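Local coordinates for protein esterase (Rhizomucor miehei CAU432, PDB 4WY8) that hydrolyses carboxylic esters as a fungal carboxylesterase (EC 3.1.1.1), probably through a serine nucleophile set in an alpha/beta hydrolase fold, at residues A[9-14]-A[287-292]; A[21-26]-A[214-219]; A[242-247]-A[271-276]; A[250-255]-A[311-316]. All coordinates share one frame; numbering follows the deposited sequence.

Contact 1 (A[9-14]-A[287-292])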
# COMPACT_ATOMS: atom_id res chain seq x y z
N PRO A 9 -15.99 -2.90 8.78
CA PRO A 9 -17.42 -3.21 8.67
C PRO A 9 -17.81 -4.10 7.47
O PRO A 9 -18.49 -5.11 7.66
CB PRO A 9 -18.07 -1.82 8.55
CG PRO A 9 -16.95 -0.79 8.91
CD PRO A 9 -15.78 -1.58 9.40
N TYR A 10 -17.41 -3.74 6.26
CA TYR A 10 -17.77 -4.52 5.08
C TYR A 10 -17.29 -5.97 5.21
O TYR A 10 -18.06 -6.93 5.00
CB TYR A 10 -17.17 -3.85 3.84
CG TYR A 10 -17.49 -4.49 2.50
CD1 TYR A 10 -18.32 -3.84 1.58
CD2 TYR A 10 -16.91 -5.70 2.12
CE1 TYR A 10 -18.59 -4.40 0.34
CE2 TYR A 10 -17.17 -6.27 0.89
CZ TYR A 10 -18.01 -5.62 -0.00
OH TYR A 10 -18.26 -6.19 -1.23
N CYS A 11 -16.01 -6.12 5.58
CA CYS A 11 -15.35 -7.42 5.68
C CYS A 11 -15.94 -8.24 6.83
O CYS A 11 -16.05 -9.47 6.73
CB CYS A 11 -13.83 -7.22 5.87
SG CYS A 11 -12.93 -6.74 4.33
N GLN A 12 -16.32 -7.56 7.91
CA GLN A 12 -17.04 -8.22 9.00
C GLN A 12 -18.34 -8.81 8.47
O GLN A 12 -18.63 -10.02 8.62
CB GLN A 12 -17.33 -7.23 10.12
CG GLN A 12 -18.01 -7.84 11.33
CD GLN A 12 -17.10 -8.78 12.11
OE1 GLN A 12 -16.05 -8.37 12.61
NE2 GLN A 12 -17.51 -10.04 12.20
N ASN A 13 -19.10 -7.95 7.80
CA ASN A 13 -20.36 -8.35 7.21
C ASN A 13 -20.21 -9.59 6.34
O ASN A 13 -20.98 -10.55 6.47
CB ASN A 13 -20.95 -7.22 6.37
CG ASN A 13 -22.30 -7.57 5.81
OD1 ASN A 13 -23.24 -7.82 6.56
ND2 ASN A 13 -22.39 -7.68 4.48
N ILE A 14 -19.22 -9.57 5.44
CA ILE A 14 -18.96 -10.71 4.57
C ILE A 14 -18.64 -11.95 5.39
O ILE A 14 -19.19 -13.03 5.15
CB ILE A 14 -17.79 -10.46 3.60
CG1 ILE A 14 -18.13 -9.34 2.60
CG2 ILE A 14 -17.37 -11.79 2.94
CD1 ILE A 14 -19.24 -9.70 1.60
N LEU A 287 -4.36 -3.93 6.69
CA LEU A 287 -4.97 -4.27 7.97
C LEU A 287 -6.49 -4.21 7.92
O LEU A 287 -7.08 -3.46 7.12
CB LEU A 287 -4.45 -3.36 9.08
CG LEU A 287 -3.25 -3.93 9.85
CD1 LEU A 287 -1.96 -3.91 9.02
CD2 LEU A 287 -3.07 -3.17 11.14
N GLY A 288 -7.11 -5.07 8.73
CA GLY A 288 -8.55 -5.10 8.91
C GLY A 288 -9.36 -5.71 7.78
O GLY A 288 -10.58 -5.56 7.76
N ILE A 289 -8.72 -6.43 6.86
CA ILE A 289 -9.47 -7.04 5.77
C ILE A 289 -9.34 -8.55 5.74
O ILE A 289 -8.42 -9.14 6.31
CB ILE A 289 -9.04 -6.49 4.38
CG1 ILE A 289 -7.61 -6.89 4.05
CG2 ILE A 289 -9.20 -5.00 4.30
CD1 ILE A 289 -7.27 -6.69 2.61
N ILE A 290 -10.29 -9.16 5.05
CA ILE A 290 -10.27 -10.59 4.85
C ILE A 290 -10.03 -10.93 3.40
O ILE A 290 -10.10 -10.08 2.51
CB ILE A 290 -11.59 -11.26 5.29
CG1 ILE A 290 -12.78 -10.62 4.55
CG2 ILE A 290 -11.73 -11.17 6.81
CD1 ILE A 290 -14.07 -11.46 4.57
N HIS A 291 -9.75 -12.21 3.18
CA HIS A 291 -9.68 -12.76 1.86
C HIS A 291 -11.04 -12.68 1.15
O HIS A 291 -12.08 -12.88 1.77
CB HIS A 291 -9.21 -14.22 1.96
CG HIS A 291 -8.74 -14.81 0.67
ND1 HIS A 291 -7.40 -15.00 0.38
CD2 HIS A 291 -9.43 -15.30 -0.39
CE1 HIS A 291 -7.29 -15.56 -0.81
NE2 HIS A 291 -8.50 -15.76 -1.30
N GLY A 292 -11.02 -12.41 -0.15
CA GLY A 292 -12.20 -12.53 -0.99
C GLY A 292 -12.91 -11.24 -1.37
O GLY A 292 -14.01 -11.28 -1.96

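Contact 2 (A[21-26]-A[214-219])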
# COMPACT_ATOMS: atom_id res chain seq x y z
N ASP A 21 -22.01 -24.46 3.36
CA ASP A 21 -20.80 -25.23 3.10
C ASP A 21 -20.72 -25.66 1.64
O ASP A 21 -21.45 -26.56 1.21
CB ASP A 21 -20.74 -26.45 4.02
CG ASP A 21 -19.35 -27.07 4.05
OD1 ASP A 21 -18.49 -26.65 3.24
OD2 ASP A 21 -19.12 -27.96 4.90
N SER A 22 -19.82 -25.03 0.88
CA SER A 22 -19.66 -25.42 -0.51
C SER A 22 -19.01 -26.80 -0.65
O SER A 22 -19.18 -27.45 -1.69
CB SER A 22 -18.84 -24.39 -1.29
OG SER A 22 -19.57 -23.20 -1.52
N THR A 23 -18.27 -27.24 0.36
CA THR A 23 -17.57 -28.51 0.27
C THR A 23 -18.55 -29.69 0.29
O THR A 23 -18.14 -30.83 0.09
CB THR A 23 -16.53 -28.72 1.41
OG1 THR A 23 -17.18 -28.92 2.67
CG2 THR A 23 -15.57 -27.53 1.50
N GLN A 24 -19.83 -29.41 0.53
CA GLN A 24 -20.84 -30.47 0.59
C GLN A 24 -21.52 -30.67 -0.76
O GLN A 24 -22.38 -31.55 -0.91
CB GLN A 24 -21.91 -30.16 1.64
CG GLN A 24 -21.37 -30.02 3.04
CD GLN A 24 -20.50 -31.18 3.41
OE1 GLN A 24 -20.99 -32.29 3.64
NE2 GLN A 24 -19.19 -30.95 3.47
N TYR A 25 -21.15 -29.84 -1.73
CA TYR A 25 -21.79 -29.89 -3.03
C TYR A 25 -20.81 -30.16 -4.16
O TYR A 25 -19.61 -29.92 -4.02
CB TYR A 25 -22.52 -28.56 -3.25
CG TYR A 25 -23.68 -28.40 -2.30
CD1 TYR A 25 -23.54 -27.71 -1.11
CD2 TYR A 25 -24.90 -28.99 -2.58
CE1 TYR A 25 -24.60 -27.58 -0.23
CE2 TYR A 25 -25.96 -28.87 -1.72
CZ TYR A 25 -25.80 -28.16 -0.54
OH TYR A 25 -26.88 -28.05 0.31
N PRO A 26 -21.32 -30.67 -5.28
CA PRO A 26 -20.51 -30.79 -6.50
C PRO A 26 -20.16 -29.42 -7.10
O PRO A 26 -20.97 -28.49 -7.02
CB PRO A 26 -21.42 -31.56 -7.46
CG PRO A 26 -22.49 -32.19 -6.59
CD PRO A 26 -22.66 -31.25 -5.44
N THR A 214 -11.83 -20.48 4.39
CA THR A 214 -11.53 -21.35 5.53
C THR A 214 -10.47 -22.39 5.15
O THR A 214 -10.22 -22.62 3.97
CB THR A 214 -12.79 -22.07 6.01
OG1 THR A 214 -13.29 -22.87 4.94
CG2 THR A 214 -13.88 -21.05 6.37
N ARG A 215 -9.89 -23.03 6.15
CA ARG A 215 -8.95 -24.11 5.91
C ARG A 215 -9.66 -25.23 5.18
O ARG A 215 -9.15 -25.78 4.20
CB ARG A 215 -8.39 -24.62 7.22
CG ARG A 215 -7.59 -25.92 7.14
CD ARG A 215 -7.42 -26.52 8.54
NE ARG A 215 -6.27 -25.95 9.23
CZ ARG A 215 -6.23 -25.65 10.53
NH1 ARG A 215 -7.29 -25.85 11.30
NH2 ARG A 215 -5.13 -25.13 11.05
N LYS A 216 -10.88 -25.52 5.61
CA LYS A 216 -11.67 -26.58 5.00
C LYS A 216 -11.80 -26.39 3.49
O LYS A 216 -11.62 -27.32 2.69
CB LYS A 216 -13.04 -26.62 5.67
CG LYS A 216 -13.75 -27.92 5.46
CD LYS A 216 -15.03 -28.01 6.26
CE LYS A 216 -15.48 -29.46 6.31
NZ LYS A 216 -15.33 -30.13 4.97
N LEU A 217 -12.15 -25.17 3.12
CA LEU A 217 -12.27 -24.77 1.73
C LEU A 217 -10.92 -24.88 0.99
O LEU A 217 -10.87 -25.36 -0.14
CB LEU A 217 -12.84 -23.36 1.67
CG LEU A 217 -13.71 -22.99 0.48
CD1 LEU A 217 -14.76 -24.04 0.25
CD2 LEU A 217 -14.36 -21.65 0.77
N MET A 218 -9.82 -24.48 1.62
CA MET A 218 -8.52 -24.59 0.96
C MET A 218 -8.21 -26.07 0.66
O MET A 218 -7.75 -26.40 -0.44
CB MET A 218 -7.41 -23.95 1.81
CG MET A 218 -7.32 -22.42 1.68
SD MET A 218 -7.22 -21.84 -0.04
CE MET A 218 -5.74 -22.71 -0.60
N VAL A 219 -8.52 -26.95 1.62
CA VAL A 219 -8.30 -28.38 1.44
C VAL A 219 -9.13 -28.92 0.30
O VAL A 219 -8.63 -29.67 -0.55
CB VAL A 219 -8.63 -29.15 2.75
CG1 VAL A 219 -8.68 -30.67 2.51
CG2 VAL A 219 -7.60 -28.79 3.82

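Contact 3 (A[242-247]-A[271-276])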
# COMPACT_ATOMS: atom_id res chain seq x y z
N ALA A 242 9.99 -23.20 -4.00
CA ALA A 242 11.09 -22.94 -4.92
C ALA A 242 12.34 -22.49 -4.17
O ALA A 242 12.26 -21.88 -3.11
CB ALA A 242 10.70 -21.88 -5.96
N SER A 243 13.50 -22.79 -4.74
CA SER A 243 14.75 -22.28 -4.18
C SER A 243 14.94 -20.83 -4.60
O SER A 243 14.32 -20.36 -5.56
CB SER A 243 15.93 -23.11 -4.68
OG SER A 243 16.11 -22.83 -6.06
N ILE A 244 15.82 -20.13 -3.90
CA ILE A 244 16.14 -18.75 -4.20
C ILE A 244 16.63 -18.61 -5.65
O ILE A 244 16.21 -17.70 -6.38
CB ILE A 244 17.21 -18.22 -3.23
CG1 ILE A 244 16.73 -18.40 -1.79
CG2 ILE A 244 17.53 -16.77 -3.51
CD1 ILE A 244 15.34 -17.80 -1.54
N ASP A 245 17.47 -19.54 -6.09
CA ASP A 245 17.94 -19.51 -7.48
C ASP A 245 16.82 -19.74 -8.50
O ASP A 245 16.87 -19.21 -9.62
CB ASP A 245 19.05 -20.54 -7.70
CG ASP A 245 20.44 -19.95 -7.47
OD1 ASP A 245 20.72 -19.46 -6.35
OD2 ASP A 245 21.25 -19.98 -8.42
N ASP A 246 15.83 -20.55 -8.15
CA ASP A 246 14.69 -20.74 -9.04
C ASP A 246 13.96 -19.41 -9.30
O ASP A 246 13.36 -19.23 -10.35
CB ASP A 246 13.71 -21.75 -8.44
CG ASP A 246 14.19 -23.21 -8.60
OD1 ASP A 246 14.98 -23.51 -9.52
OD2 ASP A 246 13.75 -24.05 -7.78
N LEU A 247 14.00 -18.49 -8.32
CA LEU A 247 13.16 -17.29 -8.32
C LEU A 247 13.91 -16.02 -8.78
O LEU A 247 13.32 -14.93 -8.86
CB LEU A 247 12.62 -17.05 -6.90
CG LEU A 247 11.65 -18.13 -6.41
CD1 LEU A 247 11.27 -17.90 -4.96
CD2 LEU A 247 10.45 -18.25 -7.32
N ALA A 271 6.94 -13.41 -0.62
CA ALA A 271 7.56 -12.11 -0.87
C ALA A 271 9.00 -12.01 -0.32
O ALA A 271 9.92 -11.48 -1.00
CB ALA A 271 6.71 -11.01 -0.28
N ARG A 272 9.22 -12.50 0.90
CA ARG A 272 10.59 -12.54 1.44
C ARG A 272 11.55 -13.34 0.55
O ARG A 272 12.64 -12.87 0.26
CB ARG A 272 10.60 -13.14 2.84
CG ARG A 272 9.97 -12.24 3.86
CD ARG A 272 10.22 -12.71 5.28
NE ARG A 272 9.29 -12.00 6.17
CZ ARG A 272 8.09 -12.46 6.49
NH1 ARG A 272 7.69 -13.64 6.03
NH2 ARG A 272 7.29 -11.74 7.28
N LYS A 273 11.12 -14.51 0.07
CA LYS A 273 11.96 -15.26 -0.89
C LYS A 273 12.25 -14.46 -2.17
O LYS A 273 13.36 -14.53 -2.72
CB LYS A 273 11.31 -16.59 -1.27
CG LYS A 273 11.41 -17.68 -0.20
CD LYS A 273 11.36 -19.07 -0.83
CE LYS A 273 11.51 -20.17 0.24
NZ LYS A 273 11.61 -21.52 -0.38
N LEU A 274 11.25 -13.75 -2.69
CA LEU A 274 11.50 -12.96 -3.90
C LEU A 274 12.52 -11.86 -3.63
O LEU A 274 13.33 -11.54 -4.50
CB LEU A 274 10.20 -12.35 -4.45
CG LEU A 274 9.15 -13.30 -5.04
CD1 LEU A 274 7.91 -12.50 -5.47
CD2 LEU A 274 9.74 -14.03 -6.22
N ILE A 275 12.47 -11.28 -2.44
CA ILE A 275 13.46 -10.28 -2.04
C ILE A 275 14.86 -10.90 -1.92
O ILE A 275 15.81 -10.38 -2.52
CB ILE A 275 13.07 -9.61 -0.70
CG1 ILE A 275 11.77 -8.80 -0.86
CG2 ILE A 275 14.18 -8.69 -0.18
CD1 ILE A 275 11.19 -8.30 0.46
N GLU A 276 14.99 -12.04 -1.22
CA GLU A 276 16.29 -12.73 -1.16
C GLU A 276 16.87 -12.98 -2.54
O GLU A 276 18.07 -12.87 -2.74
CB GLU A 276 16.21 -14.09 -0.45
CG GLU A 276 16.48 -14.07 1.03
CD GLU A 276 16.75 -15.47 1.59
OE1 GLU A 276 15.87 -16.01 2.30
OE2 GLU A 276 17.86 -16.00 1.33

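Contact 4 (A[250-255]-A[311-316])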
# COMPACT_ATOMS: atom_id res chain seq x y z
N LEU A 250 12.99 -12.64 -11.83
CA LEU A 250 11.54 -12.64 -12.09
C LEU A 250 11.05 -11.20 -12.30
O LEU A 250 11.75 -10.23 -11.95
CB LEU A 250 10.80 -13.32 -10.94
CG LEU A 250 10.96 -14.83 -10.88
CD1 LEU A 250 10.12 -15.40 -9.75
CD2 LEU A 250 10.61 -15.49 -12.19
N PRO A 251 9.84 -11.05 -12.86
CA PRO A 251 9.39 -9.67 -13.09
C PRO A 251 9.13 -8.88 -11.81
O PRO A 251 8.78 -9.44 -10.77
CB PRO A 251 8.11 -9.84 -13.93
CG PRO A 251 8.29 -11.19 -14.60
CD PRO A 251 8.98 -12.03 -13.55
N ARG A 252 9.37 -7.58 -11.88
CA ARG A 252 9.02 -6.62 -10.82
C ARG A 252 7.65 -6.96 -10.19
O ARG A 252 6.66 -7.19 -10.91
CB ARG A 252 9.02 -5.21 -11.42
CG ARG A 252 8.54 -4.08 -10.53
CD ARG A 252 8.57 -2.73 -11.32
NE ARG A 252 7.55 -1.80 -10.83
CZ ARG A 252 7.74 -0.96 -9.82
NH1 ARG A 252 8.92 -0.94 -9.20
NH2 ARG A 252 6.76 -0.15 -9.42
N ALA A 253 7.60 -7.06 -8.86
CA ALA A 253 6.46 -7.68 -8.19
C ALA A 253 5.80 -6.80 -7.14
O ALA A 253 6.48 -6.11 -6.38
CB ALA A 253 6.90 -8.98 -7.53
N LEU A 254 4.47 -6.87 -7.10
CA LEU A 254 3.68 -6.29 -6.01
C LEU A 254 2.90 -7.42 -5.35
O LEU A 254 2.10 -8.09 -6.00
CB LEU A 254 2.74 -5.19 -6.53
CG LEU A 254 1.69 -4.60 -5.57
CD1 LEU A 254 2.33 -3.94 -4.36
CD2 LEU A 254 0.73 -3.61 -6.30
N VAL A 255 3.18 -7.67 -4.07
CA VAL A 255 2.54 -8.75 -3.33
C VAL A 255 1.70 -8.13 -2.23
O VAL A 255 2.22 -7.41 -1.35
CB VAL A 255 3.58 -9.72 -2.74
CG1 VAL A 255 2.89 -10.93 -2.05
CG2 VAL A 255 4.50 -10.22 -3.83
N VAL A 311 -2.94 0.51 -9.18
CA VAL A 311 -2.84 1.35 -10.35
C VAL A 311 -1.63 2.28 -10.27
O VAL A 311 -0.91 2.45 -11.26
CB VAL A 311 -4.12 2.17 -10.55
CG1 VAL A 311 -3.93 3.24 -11.65
CG2 VAL A 311 -5.26 1.22 -10.89
N ALA A 312 -1.39 2.88 -9.09
CA ALA A 312 -0.20 3.73 -8.94
C ALA A 312 1.09 2.95 -9.22
O ALA A 312 2.02 3.43 -9.90
CB ALA A 312 -0.15 4.33 -7.53
N TRP A 313 1.15 1.74 -8.70
CA TRP A 313 2.32 0.87 -8.91
C TRP A 313 2.51 0.44 -10.36
O TRP A 313 3.64 0.38 -10.83
CB TRP A 313 2.20 -0.36 -8.03
CG TRP A 313 3.35 -1.32 -8.12
CD1 TRP A 313 4.47 -1.34 -7.33
CD2 TRP A 313 3.46 -2.43 -9.01
NE1 TRP A 313 5.28 -2.40 -7.69
CE2 TRP A 313 4.69 -3.07 -8.73
CE3 TRP A 313 2.66 -2.93 -10.04
CZ2 TRP A 313 5.12 -4.20 -9.43
CZ3 TRP A 313 3.09 -4.06 -10.74
CH2 TRP A 313 4.31 -4.68 -10.43
N LEU A 314 1.40 0.13 -11.04
CA LEU A 314 1.42 -0.17 -12.47
C LEU A 314 1.92 1.03 -13.27
O LEU A 314 2.70 0.88 -14.21
CB LEU A 314 0.03 -0.57 -12.98
CG LEU A 314 -0.63 -1.92 -12.72
CD1 LEU A 314 -2.10 -1.92 -13.19
CD2 LEU A 314 0.14 -2.99 -13.46
N GLN A 315 1.46 2.22 -12.89
CA GLN A 315 1.87 3.42 -13.59
C GLN A 315 3.37 3.62 -13.42
O GLN A 315 4.07 3.94 -14.40
CB GLN A 315 1.07 4.65 -13.11
CG GLN A 315 -0.33 4.73 -13.77
CD GLN A 315 -1.30 5.68 -13.08
OE1 GLN A 315 -1.02 6.20 -11.99
NE2 GLN A 315 -2.47 5.90 -13.70
N LYS A 316 3.89 3.39 -12.21
CA LYS A 316 5.35 3.47 -12.06
C LYS A 316 6.07 2.38 -12.91
O LYS A 316 7.07 2.66 -13.58
CB LYS A 316 5.75 3.38 -10.59
CG LYS A 316 7.27 3.35 -10.36
CD LYS A 316 7.96 4.49 -11.13
CE LYS A 316 7.46 5.86 -10.68
NZ LYS A 316 7.95 6.27 -9.33
O HOH W 1 7.89 -3.43 -6.79

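Contact 1 (A[9-14]-A[287-292])
Gly288 meets helix 9-17 through its carbonyl alone, the O lying 4.1 Å from CB of Cys11, while its N is taken up by Glu259. At Ile289 the thiol comes closer: Cys11 SG rests 3.8 Å from Ile289 CA and touches Ile289 CB, whereas the end of this side chain leads away to pack on Thr302 and Ile306 of helix 301-322. Ile290 carries most of the load from its side. Its N-H is aimed almost straight at the sulphur (161°), although at 3.7 Å between Ile290 N and Cys11 SG the hydrogen bond is weak. Ile290 CG1 stands between backbone N and carbonyl carbon (chi1 56°), where it lies 3.8 Å from Cys11 CB. Beyond it, Ile290 CD1 sits 3.5 Å from Cys11 O and, crossing Ile14 obliquely, 3.7 Å from Ile14 CG2. His291 then hydrogen-bonds Ser164 and Asp261, with which it probably forms the catalytic triad. The helix thus backs the chain just ahead of the presumed catalytic histidine with a thiol and aliphatic groups, so that what holds the two together is mainly apolar packing, with one soft sulphur acceptor for a buried backbone N-H.

Contact 2 (A[21-26]-A[214-219])
Thr23 OG1 is gripped by three polar partners at once, and one of them, the ammonium of Lys216, reaches it from the other segment. The hydrogen bond from Lys216 NZ to Thr23 OG1 is 3.2 Å long. The hydroxyl passes its own proton to Asp21, with 2.7 Å between Thr23 OG1 and Asp21 OD1, and it also accepts from Gln24 NE2, the partner lying nearly in the Gln24 amide plane. Asp21 OD1 takes a second bond, from Thr23 N; both donors approach it from the same face of the carboxylate, above its plane, which should fix the rotation of that group. The Lys216 chain crosses Asp21 at about a right angle and bends at its last torsion (chi4 -43°), which places NZ by Thr23 OG1. That NZ stays 4.4 Å from Asp21 OD2, too far for a salt bridge, though the opposite charges may still attract. The other branch of the threonine does the apolar work: Thr23 CG2 lies 3.8 Å from Leu217 CD1, with Ser22 CB more loosely beside the same methyl. Thr214 OG1 accepts from Leu217 N at 3.1 Å and caps helix 215-225. The arrangement joins an Asx turn, at the start of the 3-10 segment 22-24, to the N-capped first turn of helix 215-225 on the surface of the alpha/beta hydrolase.

Contact 3 (A[242-247]-A[271-276])
Lys273 and Ala242 supply the polar part of this contact. Carried by a chain extended beyond CG, Lys273 NZ donates to Ala242 O at 2.8 Å, coming in 22° from the carbonyl plane with a C=O...N angle of 156°. The ammonium also donates to Leu240 O, so two backbone carbonyls hold it where the chain enters the short helix 244-247. At the start of that helix Ser243 and Asp246 form a capping box: Asp246 N donates to Ser243 OG at 3.1 Å, and Ser243 N returns a bond to Asp246 OD2. The helix so started precedes strand 253-258, and helix 264-276 follows the same strand, so that the contact lays the entry to one strand of the alpha/beta hydrolase sheet against the helix that leaves it. The remaining contacts are van der Waals packing. Ile244 places CG1 beside its backbone N (chi1 -56°), and the CD1 at its end touches two residues of the longer helix, 4.0 Å from Glu276 CB and a little farther from Lys273 CG. Its other branch, CG2, lies against the backbone of Glu276, whose side chain crosses the isoleucine at about a right angle. Deeper in, Leu247 CD1 meets Lys273 CB at 3.9 Å, while Leu247 CB reaches Leu274 CD2 at 4.2 Å. Asn279 accompanies this buried end, its ND2 donating to the backbone O atoms of both Leu247 and Leu274.

Contact 4 (A[250-255]-A[311-316])
Trp313 is sandwiched between Arg252 and Leu254, one on each face of its indole. The guanidinium of Arg252 lies flat on the ring, the planes only 11° apart and the centres 4.0 Å from each other. The overlap is off-centre, toward the pyrrole: Arg252 NH2 stands 3.2 Å from Trp313 NE1. These are two donors, so the attraction is that of an offset cation-pi stack and not of a hydrogen bond. Arg252 gets there with CG anti to its backbone N (chi1 174°) and a chain extended to NE, CG passing 3.6 Å from Trp313 CZ2. On the opposite face Leu254 CB sits over the six-membered ring, 3.8 Å from its centroid, in a CH-pi contact, and Leu254 CD2 lies 3.9 Å from Trp313 CG. Edge-on, Trp313 NE1 donates at 2.9 Å to the O of a water that bridges it to Ala253 O, joining the indole to the strand.

Further bonds hold the cation. Within the contact, Arg252 NH2 makes a weak bond to Trp313 O, which lies in the guanidinium plane. Outside it, Thr317 accepts from Arg252 NE, while Asp280 and Glu305 of the second subunit both form salt bridges with NH1. Lys316, whose CG touches Arg252 NH2, sends its ammonium to Asp308 of the second subunit. The whole is the packing of a C-terminal helix on strand 253-258, next to the edge strand 281-286 of the alpha/beta hydrolase sheet, here continued into the subunit interface.

In the fold
The four contacts illustrate how distant pieces of sequence close one alpha/beta hydrolase domain. Contact 1 spans almost the whole chain, with contacts 2 and 3 nested inside its loop, while contact 4 crosses both it and contact 3. Contacts 3 and 4 are neighbours, centres about 17 Å apart, sharing the surroundings of strand 253-258: Leu274 packs on Leu250 and Ala253, and both contacts touch the second subunit. Contact 1, at the presumed catalytic histidine, lies about 24 Å from contact 4 between centres, linked through helix 301-322, which follows strand 289-290. Contact 2 stands about 32 Å from contact 4 between centres, where the loop between helices 9-17 and 27-39 meets helix 215-225.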